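Local coordinates for cell wall surface anchor family protein (PDB 3PHS) that is the minor pilin GBS52 of Streptococcus agalactiae, a cell-wall-anchored pilus subunit that mediates adhesion to lung epithelial cells through an IgG-like domain, at residues F158-K163 and T167-K172. Sequence-based numbering, arbitrary orientation.
Sequences FELYEK and TPIRVK
Pro168 lies against the ring of Tyr161, its CA over one ring face 4.0 Å from the centroid, a CH-pi contact offset toward the rim. With CG anti to its own carbonyl carbon (chi1 -69°), Tyr161 turns its ring back alongside the proline although its CB points away from 167-172. The phenol OH hydrogen-bonds Glu159 OE1 (2.8 Å) on the anti side, 30° out of the carboxylate plane, which limits swinging of the ring. The one direct backbone bond between the segments, Ile169 N to Leu160 O, is short and nearly straight (2.7 Å, 167°). On the face carrying Leu160 and Glu162, Ile169 CD1 comes within 3.4 Å of Glu162 N and also packs on Leu160 CG; Leu160 and Ile169 are both buried, Leu160 continuing onto Leu206 and Ile196. Toward solvent-exposed Thr167 the fit is looser: a water takes the place of direct pairing, bridging Glu162 N (2.9 Å) to Thr167 O. A second water joins Leu160 N to Ile169 O. After strand 157-162 the chain reverses through a short loop, and 167-170 runs back beside it into strand 171-172, within the prealbumin-like domain, consistent with the IgG-rev fold of this pilin.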
# COMPACT_ATOMS: atom_id res chain seq x y z
N PHE A 158 -6.21 -4.85 -17.19
CA PHE A 158 -5.12 -4.64 -16.26
C PHE A 158 -5.54 -5.01 -14.82
O PHE A 158 -6.73 -5.04 -14.51
CB PHE A 158 -4.74 -3.16 -16.24
CG PHE A 158 -3.93 -2.71 -17.42
CD1 PHE A 158 -4.56 -2.23 -18.57
CD2 PHE A 158 -2.55 -2.68 -17.36
CE1 PHE A 158 -3.79 -1.77 -19.67
CE2 PHE A 158 -1.79 -2.22 -18.45
CZ PHE A 158 -2.42 -1.78 -19.59
N GLU A 159 -4.54 -5.29 -13.99
CA GLU A 159 -4.69 -5.31 -12.53
C GLU A 159 -3.72 -4.27 -11.96
O GLU A 159 -2.74 -3.91 -12.61
CB GLU A 159 -4.39 -6.69 -11.97
CG GLU A 159 -5.47 -7.71 -12.35
CD GLU A 159 -5.10 -9.13 -12.01
OE1 GLU A 159 -3.96 -9.40 -11.57
OE2 GLU A 159 -5.98 -9.99 -12.19
N LEU A 160 -4.00 -3.80 -10.75
CA LEU A 160 -3.15 -2.83 -10.07
C LEU A 160 -2.68 -3.40 -8.73
O LEU A 160 -3.47 -4.04 -8.03
CB LEU A 160 -3.92 -1.53 -9.85
CG LEU A 160 -3.13 -0.37 -9.21
CD1 LEU A 160 -2.05 0.18 -10.12
CD2 LEU A 160 -4.09 0.75 -8.80
N TYR A 161 -1.41 -3.21 -8.41
CA TYR A 161 -0.82 -3.71 -7.18
C TYR A 161 -0.10 -2.57 -6.47
O TYR A 161 0.37 -1.66 -7.12
CB TYR A 161 0.22 -4.80 -7.50
CG TYR A 161 -0.40 -6.06 -8.02
CD1 TYR A 161 -0.79 -6.17 -9.36
CD2 TYR A 161 -0.64 -7.13 -7.17
CE1 TYR A 161 -1.40 -7.34 -9.83
CE2 TYR A 161 -1.22 -8.30 -7.63
CZ TYR A 161 -1.59 -8.41 -8.96
OH TYR A 161 -2.18 -9.59 -9.39
N GLU A 162 0.01 -2.65 -5.15
CA GLU A 162 1.03 -1.85 -4.47
C GLU A 162 2.39 -2.38 -4.95
O GLU A 162 2.50 -3.57 -5.28
CB GLU A 162 0.90 -1.99 -2.94
CG GLU A 162 -0.42 -1.44 -2.40
CD GLU A 162 -0.61 -1.65 -0.89
OE1 GLU A 162 0.26 -2.27 -0.25
OE2 GLU A 162 -1.63 -1.18 -0.37
N LYS A 163 3.40 -1.52 -5.01
CA LYS A 163 4.77 -1.95 -5.32
C LYS A 163 5.17 -3.15 -4.45
O LYS A 163 4.98 -3.12 -3.23
CB LYS A 163 5.78 -0.80 -5.15
CG LYS A 163 7.12 -1.11 -5.80
CD LYS A 163 8.18 -0.07 -5.51
CE LYS A 163 9.54 -0.58 -6.01
NZ LYS A 163 10.40 0.51 -6.56
N THR A 167 -1.19 -8.98 -3.66
CA THR A 167 -2.63 -8.99 -3.89
C THR A 167 -3.16 -7.71 -4.56
O THR A 167 -2.90 -6.60 -4.09
CB THR A 167 -3.48 -9.42 -2.64
OG1 THR A 167 -4.60 -8.54 -2.47
CG2 THR A 167 -2.66 -9.45 -1.34
N PRO A 168 -3.91 -7.90 -5.67
CA PRO A 168 -4.42 -6.80 -6.49
C PRO A 168 -5.34 -5.86 -5.72
O PRO A 168 -6.11 -6.30 -4.87
CB PRO A 168 -5.22 -7.51 -7.60
CG PRO A 168 -4.88 -8.97 -7.52
CD PRO A 168 -4.33 -9.23 -6.16
N ILE A 169 -5.24 -4.57 -6.04
CA ILE A 169 -6.11 -3.51 -5.52
C ILE A 169 -7.43 -3.56 -6.28
O ILE A 169 -7.43 -3.63 -7.51
CB ILE A 169 -5.42 -2.12 -5.70
CG1 ILE A 169 -4.29 -1.98 -4.69
CG2 ILE A 169 -6.40 -0.95 -5.55
CD1 ILE A 169 -3.09 -1.31 -5.25
N ARG A 170 -8.54 -3.51 -5.55
CA ARG A 170 -9.86 -3.61 -6.19
C ARG A 170 -10.53 -2.25 -6.33
O ARG A 170 -10.25 -1.32 -5.57
CB ARG A 170 -10.73 -4.64 -5.46
CG ARG A 170 -10.04 -6.02 -5.41
CD ARG A 170 -10.85 -7.14 -4.77
NE ARG A 170 -10.89 -7.02 -3.31
CZ ARG A 170 -12.00 -6.78 -2.61
NH1 ARG A 170 -13.17 -6.63 -3.24
NH2 ARG A 170 -11.95 -6.68 -1.29
N VAL A 171 -11.41 -2.11 -7.33
CA VAL A 171 -11.96 -0.81 -7.70
C VAL A 171 -13.48 -0.93 -7.92
O VAL A 171 -13.95 -1.94 -8.44
CB VAL A 171 -11.26 -0.26 -9.00
CG1 VAL A 171 -11.86 1.06 -9.46
CG2 VAL A 171 -9.73 -0.10 -8.77
N LYS A 172 -14.21 0.09 -7.49
CA LYS A 172 -15.67 0.18 -7.63
C LYS A 172 -16.04 1.68 -7.73
O LYS A 172 -15.46 2.51 -7.04
CB LYS A 172 -16.33 -0.46 -6.39
CG LYS A 172 -17.88 -0.55 -6.35
CD LYS A 172 -18.31 -1.14 -4.99
CE LYS A 172 -19.77 -0.84 -4.64
NZ LYS A 172 -20.22 -1.66 -3.48
O HOH W 1 -6.45 -4.73 -9.68
O HOH W 2 -0.71 -5.06 -3.73